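Local coordinates for maleylacetate reductase (Rhizobium, PDB 3W5S), which catalyses the NADH-dependent reduction of maleylacetate to 3-oxoadipate, a step in the breakdown of gamma-resorcylate, at residues A[145-150]-A[158-163]; A[193-198]-A[247-252]; A[254-259]-A[347-352]; A[278-283]-A[359-364]. One frame throughout, in Å; residues are numbered along the deposited sequence. Where two conformers were deposited one is given.

Contact 1 is a beta hairpin in the NADH-binding part of the subunit, held by backbone hydrogen bonds and only partly buried. Contacts 2, 3 and 4 lie in the helical C-terminal part. Contacts 2 and 4 are buried helix-on-helix packings in which an aromatic ring receives an aliphatic group over its face; contact 3, partly buried, ties a loop to a helix start through a serine hydroxyl. Arg160 of contact 1 reaches Gly251 O of contact 2, bridging the two parts of the chain. His194 and Glu197 of contact 2 both bond His259 of contact 3, and His258 of contact 3 packs on Leu280 and Leu281 of contact 4.

Contact 1: A[145-150]-A[158-163]; sequences TPILGQ and TLRGPE
Pro146 meets Arg160 and Gly161 at the open end of a beta hairpin, where strand 147-150 runs antiparallel to 158-160. Pro146 O accepts the Gly161 N-H at 3.1 Å. The proline ring lies alongside the arginine chain, with Pro146 CG over one face of the guanidinium, 3.6 Å from Arg160 NH1, while NH1 itself donates to Gly251 O of helix 233-253. Ile147 follows as the non-hydrogen-bonded partner of Arg160. CG1 of Ile147 stands anti to the carbonyl carbon (chi1 -58°), and this carries CD1 obliquely to 3.6 Å from Arg160 NH2; Leu250 and Met255 press on the same side chain. An alanine in place of this isoleucine is likely to leave the guanidinium without this aliphatic neighbour and open a gap toward Leu250. Leu148 and Leu159 form the hydrogen-bonded pair: Leu148 N gives a nearly straight bond (169°) to Leu159 O at 2.8 Å, and Leu159 N returns one to Leu148 O at 2.9 Å. Both side chains point to the face opposite Ile147 and Arg160, toward helix 115-128. Gly149 faces Thr158, whose methyl CG2, in one of two conformers, rests 3.9 Å from Gly149 CA, while OG1 bonds the Tyr346 hydroxyl. At Gln150 the amide is held through OE1 by Arg127, and NE2 sits 3.8 Å from Leu159 CD1.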
loop_
_atom_site.group_PDB
_atom_site.type_symbol
_atom_site.label_atom_id
_atom_site.label_comp_id
_atom_site.label_asym_id
_atom_site.label_seq_id
_atom_site.Cartn_x
_atom_site.Cartn_y
_atom_site.Cartn_z
ATOM N N THR A 145 -3.196 -10.770 5.257
ATOM C CA THR A 145 -4.382 -10.935 4.408
ATOM C C THR A 145 -5.616 -11.058 5.272
ATOM O O THR A 145 -5.537 -11.507 6.413
ATOM C CB THR A 145 -4.319 -12.179 3.500
ATOM O OG1 THR A 145 -4.725 -13.332 4.248
ATOM C CG2 THR A 145 -2.925 -12.396 2.916
ATOM N N PRO A 146 -6.792 -10.690 4.716
ATOM C CA PRO A 146 -8.065 -10.857 5.410
ATOM C C PRO A 146 -8.721 -12.181 5.044
ATOM O O PRO A 146 -9.949 -12.334 5.185
ATOM C CB PRO A 146 -8.891 -9.686 4.859
ATOM C CG PRO A 146 -8.443 -9.595 3.425
ATOM C CD PRO A 146 -6.950 -9.891 3.477
ATOM N N ILE A 147 -7.924 -13.136 4.560
ATOM C CA ILE A 147 -8.453 -14.396 4.030
ATOM C C ILE A 147 -8.219 -15.517 5.029
ATOM O O ILE A 147 -7.133 -15.640 5.602
ATOM C CB ILE A 147 -7.760 -14.777 2.705
ATOM C CG1 ILE A 147 -7.945 -13.658 1.670
ATOM C CG2 ILE A 147 -8.286 -16.123 2.175
ATOM C CD1 ILE A 147 -6.948 -13.758 0.496
ATOM N N LEU A 148 -9.233 -16.345 5.244
ATOM C CA LEU A 148 -9.083 -17.547 6.075
ATOM C C LEU A 148 -9.628 -18.772 5.388
ATOM O O LEU A 148 -10.770 -18.779 4.959
ATOM C CB LEU A 148 -9.849 -17.325 7.383
ATOM C CG LEU A 148 -10.053 -18.501 8.335
ATOM C CD1 LEU A 148 -8.735 -19.008 8.834
ATOM C CD2 LEU A 148 -10.979 -18.090 9.460
ATOM N N GLY A 149 -8.811 -19.818 5.310
ATOM C CA GLY A 149 -9.272 -21.128 4.828
ATOM C C GLY A 149 -9.420 -22.055 6.019
ATOM O O GLY A 149 -8.514 -22.147 6.861
ATOM N N GLN A 150 -10.555 -22.737 6.100
ATOM C CA GLN A 150 -10.815 -23.686 7.183
ATOM C C GLN A 150 -11.293 -24.986 6.579
ATOM O O GLN A 150 -12.016 -24.992 5.589
ATOM C CB GLN A 150 -11.905 -23.167 8.111
ATOM C CG GLN A 150 -11.540 -21.880 8.806
ATOM C CD GLN A 150 -12.648 -21.363 9.652
ATOM O OE1 GLN A 150 -12.711 -21.669 10.846
ATOM N NE2 GLN A 150 -13.566 -20.590 9.052
ATOM N N THR A 158 -12.791 -20.941 1.835
ATOM C CA THR A 158 -12.193 -19.655 2.180
ATOM C C THR A 158 -13.243 -18.579 2.416
ATOM O O THR A 158 -14.300 -18.552 1.766
ATOM C CB THR A 158 -11.188 -19.160 1.119
ATOM O OG1 THR A 158 -11.764 -19.296 -0.185
ATOM C CG2 THR A 158 -9.903 -19.952 1.190
ATOM N N LEU A 159 -12.935 -17.714 3.376
ATOM C CA LEU A 159 -13.728 -16.546 3.723
ATOM C C LEU A 159 -12.784 -15.359 3.717
ATOM O O LEU A 159 -11.578 -15.499 3.970
ATOM C CB LEU A 159 -14.273 -16.656 5.158
ATOM C CG LEU A 159 -15.268 -17.721 5.590
ATOM C CD1 LEU A 159 -15.229 -17.826 7.111
ATOM C CD2 LEU A 159 -16.659 -17.365 5.102
ATOM N N ARG A 160 -13.341 -14.178 3.467
ATOM C CA ARG A 160 -12.579 -12.940 3.536
ATOM C C ARG A 160 -13.423 -11.910 4.274
ATOM O O ARG A 160 -14.635 -11.800 4.004
ATOM C CB ARG A 160 -12.202 -12.475 2.113
ATOM C CG ARG A 160 -11.823 -11.000 1.975
ATOM C CD ARG A 160 -11.676 -10.559 0.514
ATOM N NE ARG A 160 -10.389 -10.957 -0.044
ATOM C CZ ARG A 160 -9.345 -10.152 -0.248
ATOM N NH1 ARG A 160 -9.412 -8.846 0.022
ATOM N NH2 ARG A 160 -8.232 -10.661 -0.760
ATOM N N GLY A 161 -12.809 -11.168 5.195
ATOM C CA GLY A 161 -13.521 -10.100 5.905
ATOM C C GLY A 161 -12.627 -9.350 6.864
ATOM O O GLY A 161 -11.537 -9.815 7.213
ATOM N N PRO A 162 -13.091 -8.182 7.312
ATOM C CA PRO A 162 -12.300 -7.346 8.202
ATOM C C PRO A 162 -11.998 -8.004 9.538
ATOM O O PRO A 162 -10.960 -7.696 10.159
ATOM C CB PRO A 162 -13.190 -6.106 8.402
ATOM C CG PRO A 162 -14.590 -6.576 8.063
ATOM C CD PRO A 162 -14.392 -7.573 6.970
ATOM N N GLU A 163 -12.884 -8.900 9.983
ATOM C CA GLU A 163 -12.710 -9.599 11.254
ATOM C C GLU A 163 -11.441 -10.450 11.234
ATOM O O GLU A 163 -10.867 -10.745 12.280
ATOM C CB GLU A 163 -13.907 -10.510 11.559
ATOM C CG GLU A 163 -15.266 -9.809 11.597
ATOM C CD GLU A 163 -15.897 -9.612 10.214
ATOM O OE1 GLU A 163 -15.276 -9.989 9.191
ATOM O OE2 GLU A 163 -17.034 -9.078 10.151
#

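Contact 2: A[193-198]-A[247-252]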
loop_
_atom_site.group_PDB
_atom_site.type_symbol
_atom_site.label_atom_id
_atom_site.label_comp_id
_atom_site.label_asym_id
_atom_site.label_seq_id
_atom_site.Cartn_x
_atom_site.Cartn_y
_atom_site.Cartn_z
ATOM N N ALA A 193 3.765 -17.643 -5.273
ATOM C CA ALA A 193 2.442 -17.940 -5.840
ATOM C C ALA A 193 1.465 -16.780 -5.596
ATOM O O ALA A 193 0.675 -16.432 -6.489
ATOM C CB ALA A 193 1.880 -19.247 -5.232
ATOM N N HIS A 194 1.541 -16.174 -4.397
ATOM C CA HIS A 194 0.681 -15.043 -4.069
ATOM C C HIS A 194 0.915 -13.898 -5.051
ATOM O O HIS A 194 -0.046 -13.314 -5.574
ATOM C CB HIS A 194 0.959 -14.516 -2.662
ATOM C CG HIS A 194 0.757 -15.513 -1.563
ATOM N ND1 HIS A 194 -0.107 -16.588 -1.638
ATOM C CD2 HIS A 194 1.328 -15.575 -0.340
ATOM C CE1 HIS A 194 -0.074 -17.255 -0.491
ATOM N NE2 HIS A 194 0.798 -16.661 0.309
ATOM N N ALA A 195 2.190 -13.576 -5.268
ATOM C CA ALA A 195 2.541 -12.446 -6.129
ATOM C C ALA A 195 2.261 -12.743 -7.594
ATOM O O ALA A 195 1.824 -11.855 -8.319
ATOM C CB ALA A 195 3.988 -12.034 -5.917
ATOM N N ALA A 196 2.490 -13.985 -8.019
ATOM C CA ALA A 196 2.276 -14.352 -9.423
ATOM C C ALA A 196 0.804 -14.207 -9.770
ATOM O O ALA A 196 0.458 -13.587 -10.778
ATOM C CB ALA A 196 2.764 -15.781 -9.683
ATOM N N GLU A 197 -0.075 -14.737 -8.914
ATOM C CA GLU A 197 -1.491 -14.611 -9.226
ATOM C C GLU A 197 -1.995 -13.175 -9.077
ATOM O O GLU A 197 -2.959 -12.793 -9.738
ATOM C CB GLU A 197 -2.347 -15.579 -8.397
ATOM C CG GLU A 197 -2.089 -17.060 -8.739
ATOM C CD GLU A 197 -3.397 -17.833 -8.804
ATOM O OE1 GLU A 197 -3.757 -18.306 -9.900
ATOM O OE2 GLU A 197 -4.099 -17.989 -7.758
ATOM N N ALA A 198 -1.360 -12.387 -8.215
ATOM C CA ALA A 198 -1.776 -10.986 -8.069
ATOM C C ALA A 198 -1.641 -10.234 -9.396
ATOM O O ALA A 198 -2.392 -9.299 -9.646
ATOM C CB ALA A 198 -0.962 -10.314 -6.964
ATOM N N GLY A 247 2.514 -11.474 0.475
ATOM C CA GLY A 247 1.259 -11.642 1.227
ATOM C C GLY A 247 0.372 -10.419 1.108
ATOM O O GLY A 247 -0.834 -10.528 0.987
ATOM N N THR A 248 0.982 -9.243 1.110
ATOM C CA THR A 248 0.229 -7.995 1.052
ATOM C C THR A 248 -0.582 -7.935 -0.237
ATOM O O THR A 248 -1.765 -7.553 -0.219
ATOM C CB THR A 248 1.167 -6.807 1.162
ATOM O OG1 THR A 248 1.790 -6.823 2.461
ATOM C CG2 THR A 248 0.385 -5.540 0.979
ATOM N N VAL A 249 0.045 -8.324 -1.353
ATOM C CA VAL A 249 -0.674 -8.203 -2.624
ATOM C C VAL A 249 -1.768 -9.244 -2.733
ATOM O O VAL A 249 -2.832 -8.931 -3.248
ATOM C CB VAL A 249 0.260 -8.153 -3.874
ATOM C CG1 VAL A 249 1.259 -7.006 -3.738
ATOM C CG2 VAL A 249 0.997 -9.464 -4.044
ATOM N N LEU A 250 -1.548 -10.462 -2.206
ATOM C CA LEU A 250 -2.644 -11.440 -2.048
ATOM C C LEU A 250 -3.837 -10.846 -1.285
ATOM O O LEU A 250 -4.985 -10.922 -1.738
ATOM C CB LEU A 250 -2.148 -12.721 -1.327
ATOM C CG LEU A 250 -3.234 -13.685 -0.801
ATOM C CD1 LEU A 250 -4.137 -14.229 -1.911
ATOM C CD2 LEU A 250 -2.656 -14.855 0.005
ATOM N N GLY A 251 -3.564 -10.239 -0.137
ATOM C CA GLY A 251 -4.596 -9.620 0.677
ATOM C C GLY A 251 -5.322 -8.509 -0.058
ATOM O O GLY A 251 -6.516 -8.274 0.169
ATOM N N ALA A 252 -4.599 -7.796 -0.915
ATOM C CA ALA A 252 -5.173 -6.627 -1.593
ATOM C C ALA A 252 -6.050 -7.012 -2.776
ATOM O O ALA A 252 -7.123 -6.415 -2.954
ATOM C CB ALA A 252 -4.083 -5.685 -2.034
#
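Leu250 lays its CD2 methyl over one face of the His194 imidazole, off centre toward ND1 and CE1, where the two helices pack most intimately. Leu250 CD2 lies 3.6 Å from the ring centroid of His194, only 16° off the normal, a CH-pi contact. CG of Leu250, anti to the backbone N (chi1 166°), takes the methyl there. Beneath it the chains already touch at their roots, with His194 CB 3.8 Å from Leu250 CB. The segment axes cross at 45° and approach to 8.0 Å. One turn on from His194, Ala198 meets Val249, the residue before Leu250: Val249 CG2 is 3.6 Å from Ala198 CB and 4.0 Å from Ala195 CA. The side toward Gly247 is looser, since its CA comes no nearer than 4.2 Å to His194 CD2. Ala252 is exposed to solvent and takes no part in the contact.

The ring of His194 is held at both nitrogens, NE2 bonding Ala140 O and ND1 bonding His259 NE2, which probably restrains its rotation beneath the methyl. A leucine in its place would probably leave Ala140 O and His259 NE2 without their mates and take the flat seat from under Leu250. A sulfate ion, probably from the crystallisation liquor, lies about 3 Å from the His194 side chain (nearest atoms) and may mark a pocket. Behind Ala195 stands helix 206-228; helix 273-289 backs Ala193 and Ala196, and strand 155-160 reaches Gly251 O through Arg160.

Contact 3: A[254-259]-A[347-352]; sequences GMSLHH and WCPRPV
Ser256 and Trp347 bring the two backbones nearest, with their CA atoms 5.3 Å apart, although neither segment forms a regular pairing with the other. Gly254 leaves helix 233-253 with a positive phi of 93°, Met255 and Ser256 run extended, and helix 257-269 starts at once; residues 347-352 form a loop leading into helix 354-366.

Ser256 occupies the N-cap position, yet its hydroxyl makes no capping bond. With OG anti to the backbone N (chi1 -171°), it reaches across to the loop instead and donates to Trp347 O. The bond lies in the carbonyl plane on a lone pair; the 2.5 Å between Ser256 OG and Trp347 O is shorter than usual for such a bond, so the exact distance is doubtful. The same hydroxyl oxygen is close to Cys348, 3.3 Å from its CA. Next to this polar point the contact becomes apolar. Leu257 CB faces Cys348 SG at 4.0 Å, and its branched end slides past Val352 in the opposite direction, Leu257 CD2 lying 3.8 Å from Val352 CG1. Tyr287 of helix 273-289 packs against both Leu257 and Val352. Within the loop, the N-H of Arg350 points back at Cys348 SG in a weak bond.

The start of helix 257-269 is held by Glu197, which accepts from the N-H groups of Ser256 and His258 and also bonds His259 ND1. His259 meets His194, and these two probably correspond to two of the metal-ligand histidines of metal-dependent relatives in the iron-containing alcohol dehydrogenase family.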
loop_
_atom_site.group_PDB
_atom_site.type_symbol
_atom_site.label_atom_id
_atom_site.label_comp_id
_atom_site.label_asym_id
_atom_site.label_seq_id
_atom_site.Cartn_x
_atom_site.Cartn_y
_atom_site.Cartn_z
ATOM N N GLY A 254 -6.550 -10.454 -4.178
ATOM C CA GLY A 254 -7.194 -11.739 -4.222
ATOM C C GLY A 254 -6.398 -12.764 -4.997
ATOM O O GLY A 254 -5.177 -12.632 -5.168
ATOM N N MET A 255 -7.104 -13.820 -5.411
ATOM C CA MET A 255 -6.429 -15.006 -5.928
ATOM C C MET A 255 -7.251 -15.681 -7.013
ATOM O O MET A 255 -8.378 -15.263 -7.346
ATOM C CB MET A 255 -6.043 -15.951 -4.775
ATOM C CG MET A 255 -7.247 -16.406 -3.949
ATOM S SD MET A 255 -6.960 -17.193 -2.296
ATOM C CE MET A 255 -8.626 -17.054 -1.691
ATOM N N SER A 256 -6.644 -16.716 -7.587
ATOM C CA SER A 256 -7.188 -17.290 -8.801
ATOM C C SER A 256 -6.996 -18.809 -8.818
ATOM O O SER A 256 -6.930 -19.451 -7.749
ATOM C CB SER A 256 -6.551 -16.581 -10.010
ATOM O OG SER A 256 -7.182 -16.933 -11.235
ATOM N N LEU A 257 -6.931 -19.371 -10.021
ATOM C CA LEU A 257 -6.866 -20.833 -10.207
ATOM C C LEU A 257 -5.825 -21.525 -9.358
ATOM O O LEU A 257 -6.107 -22.595 -8.785
ATOM C CB LEU A 257 -6.635 -21.165 -11.702
ATOM C CG LEU A 257 -6.347 -22.632 -12.030
ATOM C CD1 LEU A 257 -7.561 -23.477 -11.733
ATOM C CD2 LEU A 257 -5.857 -22.764 -13.480
ATOM N N HIS A 258 -4.617 -20.972 -9.284
ATOM C CA HIS A 258 -3.581 -21.657 -8.547
ATOM C C HIS A 258 -3.963 -21.849 -7.071
ATOM O O HIS A 258 -3.879 -22.969 -6.539
ATOM C CB HIS A 258 -2.262 -20.905 -8.626
ATOM C CG HIS A 258 -1.230 -21.464 -7.716
ATOM N ND1 HIS A 258 -0.466 -22.568 -8.043
ATOM C CD2 HIS A 258 -0.900 -21.144 -6.438
ATOM C CE1 HIS A 258 0.348 -22.850 -7.042
ATOM N NE2 HIS A 258 0.085 -22.019 -6.045
ATOM N N HIS A 259 -4.391 -20.774 -6.420
ATOM C CA HIS A 259 -4.792 -20.893 -5.031
ATOM C C HIS A 259 -5.991 -21.822 -4.868
ATOM O O HIS A 259 -6.035 -22.586 -3.899
ATOM C CB HIS A 259 -5.005 -19.522 -4.364
ATOM C CG HIS A 259 -3.733 -18.746 -4.167
ATOM N ND1 HIS A 259 -3.084 -18.109 -5.208
ATOM C CD2 HIS A 259 -3.008 -18.470 -3.055
ATOM C CE1 HIS A 259 -1.996 -17.508 -4.752
ATOM N NE2 HIS A 259 -1.940 -17.695 -3.451
ATOM N N TRP A 347 -12.015 -16.611 -9.507
ATOM C CA TRP A 347 -11.952 -16.009 -10.839
ATOM C C TRP A 347 -10.610 -16.239 -11.522
ATOM O O TRP A 347 -9.563 -16.146 -10.889
ATOM C CB TRP A 347 -12.230 -14.504 -10.757
ATOM C CG TRP A 347 -12.415 -13.819 -12.080
ATOM C CD1 TRP A 347 -13.596 -13.609 -12.729
ATOM C CD2 TRP A 347 -11.392 -13.239 -12.909
ATOM N NE1 TRP A 347 -13.377 -12.934 -13.909
ATOM C CE2 TRP A 347 -12.033 -12.697 -14.046
ATOM C CE3 TRP A 347 -9.996 -13.138 -12.808
ATOM C CZ2 TRP A 347 -11.324 -12.048 -15.080
ATOM C CZ3 TRP A 347 -9.283 -12.473 -13.839
ATOM C CH2 TRP A 347 -9.953 -11.943 -14.948
ATOM N N CYS A 348 -10.657 -16.482 -12.828
ATOM C CA CYS A 348 -9.465 -16.710 -13.666
ATOM C C CYS A 348 -9.644 -16.037 -15.044
ATOM O O CYS A 348 -10.743 -16.061 -15.592
ATOM C CB CYS A 348 -9.291 -18.215 -13.861
ATOM S SG CYS A 348 -7.698 -18.686 -14.617
ATOM N N PRO A 349 -8.572 -15.454 -15.627
ATOM C CA PRO A 349 -8.697 -14.835 -16.957
ATOM C C PRO A 349 -8.919 -15.842 -18.087
ATOM O O PRO A 349 -9.334 -15.449 -19.169
ATOM C CB PRO A 349 -7.369 -14.056 -17.139
ATOM C CG PRO A 349 -6.458 -14.584 -16.128
ATOM C CD PRO A 349 -7.270 -15.162 -14.996
ATOM N N ARG A 350 -8.671 -17.120 -17.808
ATOM C CA ARG A 350 -8.944 -18.222 -18.726
ATOM C C ARG A 350 -10.089 -19.059 -18.118
ATOM O O ARG A 350 -10.118 -19.237 -16.885
ATOM C CB ARG A 350 -7.648 -19.047 -18.856
ATOM C CG ARG A 350 -7.614 -19.995 -20.005
ATOM C CD ARG A 350 -6.220 -20.451 -20.342
ATOM N NE ARG A 350 -6.362 -21.570 -21.242
ATOM C CZ ARG A 350 -5.427 -22.448 -21.568
ATOM N NH1 ARG A 350 -4.201 -22.360 -21.090
ATOM N NH2 ARG A 350 -5.732 -23.429 -22.412
ATOM N N PRO A 351 -11.020 -19.581 -18.946
ATOM C CA PRO A 351 -12.031 -20.516 -18.444
ATOM C C PRO A 351 -11.323 -21.692 -17.802
ATOM O O PRO A 351 -10.289 -22.130 -18.311
ATOM C CB PRO A 351 -12.748 -20.991 -19.716
ATOM C CG PRO A 351 -12.617 -19.855 -20.658
ATOM C CD PRO A 351 -11.225 -19.291 -20.378
ATOM N N VAL A 352 -11.868 -22.178 -16.695
ATOM C CA VAL A 352 -11.261 -23.278 -15.951
ATOM C C VAL A 352 -12.311 -24.356 -15.661
ATOM O O VAL A 352 -12.704 -24.575 -14.504
ATOM C CB VAL A 352 -10.515 -22.773 -14.657
ATOM C CG1 VAL A 352 -9.213 -22.069 -15.022
ATOM C CG2 VAL A 352 -11.378 -21.836 -13.822
#

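Contact 4: A[278-283]-A[359-364]; sequences AVLLPY and ALLQRA
Tyr283 lays its ring on the backbone of helix 359-364, the centre of the packing. Ala364 CA stands 3.8 Å from the ring centroid of Tyr283, 21° off the normal, a CH-pi contact; the carbonyl carbon of Arg363 lies over the same face, a little higher above the plane. With CG anti to the carbonyl carbon (chi1 -55°), the ring lies against the Arg363-Ala364 backbone of the other helix, and its OH goes on to bond Ala368 O.

Aliphatic contacts flank the ring. The methyl of Ala364 is shared: its CB is 3.6 Å from Tyr283 CD2 and 3.7 Å from Leu280 CD2. The same Leu280 methyl extends to Leu361, CD2 to CD2 at 4.2 Å, the two side chains crossing at a slant. Toward the other end Leu360 CD2 rests 3.9 Å from Tyr283 CB.

The polar link is made by one water. It donates to Tyr283 O at 2.8 Å and accepts from Arg363 NH2 at 2.9 Å, lying at the edge of the guanidinium in its plane. CA of Leu360, a turn back on the same helix, lies over one face of that guanidinium.

Pro282 has no N-H to give; the helix is kinked here, and Tyr283 N makes only a weak bond to Leu280 O. The axes cross at 123°, and Leu280 also packs on His258, Leu261 and Cys262 of helix 257-269. Direct packing between the segments thus rests on shape, a flat ring over a small alanine, and the one charged group meets the other helix through water.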
loop_
_atom_site.group_PDB
_atom_site.type_symbol
_atom_site.label_atom_id
_atom_site.label_comp_id
_atom_site.label_asym_id
_atom_site.label_seq_id
_atom_site.Cartn_x
_atom_site.Cartn_y
_atom_site.Cartn_z
ATOM N N ALA A 278 4.305 -25.356 -4.252
ATOM C CA ALA A 278 5.532 -25.493 -5.013
ATOM C C ALA A 278 5.347 -26.353 -6.244
ATOM O O ALA A 278 5.841 -26.004 -7.312
ATOM C CB ALA A 278 6.628 -26.093 -4.147
ATOM N N VAL A 279 4.654 -27.484 -6.082
ATOM C CA VAL A 279 4.437 -28.406 -7.196
ATOM C C VAL A 279 3.513 -27.824 -8.258
ATOM O O VAL A 279 3.814 -27.911 -9.450
ATOM C CB VAL A 279 3.858 -29.728 -6.692
ATOM C CG1 VAL A 279 3.387 -30.563 -7.903
ATOM C CG2 VAL A 279 4.945 -30.478 -5.918
ATOM N N LEU A 280 2.425 -27.192 -7.840
ATOM C CA LEU A 280 1.431 -26.750 -8.814
ATOM C C LEU A 280 1.828 -25.484 -9.567
ATOM O O LEU A 280 1.411 -25.291 -10.707
ATOM C CB LEU A 280 0.081 -26.506 -8.134
ATOM C CG LEU A 280 -0.675 -27.756 -7.735
ATOM C CD1 LEU A 280 -1.904 -27.346 -6.940
ATOM C CD2 LEU A 280 -1.079 -28.527 -8.970
ATOM N N LEU A 281 2.620 -24.629 -8.925
ATOM C CA LEU A 281 2.806 -23.253 -9.460
ATOM C C LEU A 281 3.301 -23.179 -10.918
ATOM O O LEU A 281 2.768 -22.405 -11.691
ATOM C CB LEU A 281 3.696 -22.431 -8.507
ATOM C CG LEU A 281 3.725 -20.929 -8.884
ATOM C CD1 LEU A 281 2.346 -20.276 -8.769
ATOM C CD2 LEU A 281 4.732 -20.208 -8.012
ATOM N N PRO A 282 4.275 -24.013 -11.322
ATOM C CA PRO A 282 4.707 -23.849 -12.730
ATOM C C PRO A 282 3.562 -24.177 -13.705
ATOM O O PRO A 282 3.464 -23.577 -14.798
ATOM C CB PRO A 282 5.879 -24.846 -12.856
ATOM C CG PRO A 282 6.398 -24.944 -11.426
ATOM C CD PRO A 282 5.148 -24.949 -10.577
ATOM N N TYR A 283 2.707 -25.133 -13.324
ATOM C CA TYR A 283 1.620 -25.580 -14.219
ATOM C C TYR A 283 0.468 -24.590 -14.254
ATOM O O TYR A 283 -0.103 -24.334 -15.305
ATOM C CB TYR A 283 1.113 -26.994 -13.843
ATOM C CG TYR A 283 2.240 -27.977 -13.818
ATOM C CD1 TYR A 283 2.751 -28.501 -15.012
ATOM C CD2 TYR A 283 2.847 -28.345 -12.619
ATOM C CE1 TYR A 283 3.834 -29.390 -14.988
ATOM C CE2 TYR A 283 3.904 -29.259 -12.595
ATOM C CZ TYR A 283 4.385 -29.750 -13.781
ATOM O OH TYR A 283 5.443 -30.619 -13.796
ATOM N N ALA A 359 -6.672 -32.099 -16.795
ATOM C CA ALA A 359 -5.449 -32.200 -17.599
ATOM C C ALA A 359 -4.283 -31.521 -16.920
ATOM O O ALA A 359 -3.165 -32.020 -16.938
ATOM C CB ALA A 359 -5.667 -31.598 -18.969
ATOM N N LEU A 360 -4.542 -30.359 -16.327
ATOM C CA LEU A 360 -3.498 -29.651 -15.585
ATOM C C LEU A 360 -2.991 -30.483 -14.409
ATOM O O LEU A 360 -1.777 -30.602 -14.186
ATOM C CB LEU A 360 -4.009 -28.277 -15.130
ATOM C CG LEU A 360 -3.041 -27.265 -14.527
ATOM C CD1 LEU A 360 -3.680 -25.872 -14.568
ATOM C CD2 LEU A 360 -2.698 -27.660 -13.088
ATOM N N LEU A 361 -3.933 -31.040 -13.656
ATOM C CA LEU A 361 -3.567 -31.895 -12.530
ATOM C C LEU A 361 -2.783 -33.118 -12.997
ATOM O O LEU A 361 -1.869 -33.558 -12.304
ATOM C CB LEU A 361 -4.807 -32.307 -11.715
ATOM C CG LEU A 361 -5.511 -31.193 -10.918
ATOM C CD1 LEU A 361 -6.756 -31.813 -10.221
ATOM C CD2 LEU A 361 -4.591 -30.545 -9.889
ATOM N N GLN A 362 -3.134 -33.668 -14.163
ATOM C CA GLN A 362 -2.353 -34.769 -14.750
ATOM C C GLN A 362 -0.926 -34.346 -15.074
ATOM O O GLN A 362 0.015 -35.068 -14.773
ATOM C CB GLN A 362 -3.030 -35.372 -15.985
ATOM C CG GLN A 362 -2.313 -36.629 -16.481
ATOM C CD GLN A 362 -2.431 -37.772 -15.489
ATOM O OE1 GLN A 362 -3.516 -38.027 -14.954
ATOM N NE2 GLN A 362 -1.315 -38.469 -15.230
ATOM N N ARG A 363 -0.756 -33.150 -15.638
ATOM C CA ARG A 363 0.588 -32.629 -15.876
ATOM C C ARG A 363 1.375 -32.489 -14.563
ATOM O O ARG A 363 2.540 -32.864 -14.498
ATOM C CB ARG A 363 0.530 -31.283 -16.619
ATOM C CG ARG A 363 -0.003 -31.430 -18.052
ATOM C CD ARG A 363 0.190 -30.156 -18.881
ATOM N NE ARG A 363 -0.624 -29.014 -18.461
ATOM C CZ ARG A 363 -1.913 -28.825 -18.749
ATOM N NH1 ARG A 363 -2.599 -29.721 -19.451
ATOM N NH2 ARG A 363 -2.520 -27.722 -18.328
ATOM N N ALA A 364 0.725 -31.961 -13.524
ATOM C CA ALA A 364 1.402 -31.759 -12.238
ATOM C C ALA A 364 1.728 -33.086 -11.564
ATOM O O ALA A 364 2.741 -33.203 -10.891
ATOM C CB ALA A 364 0.566 -30.863 -11.327
HETATM O O HOH W 1 -0.231 -26.172 -17.415
#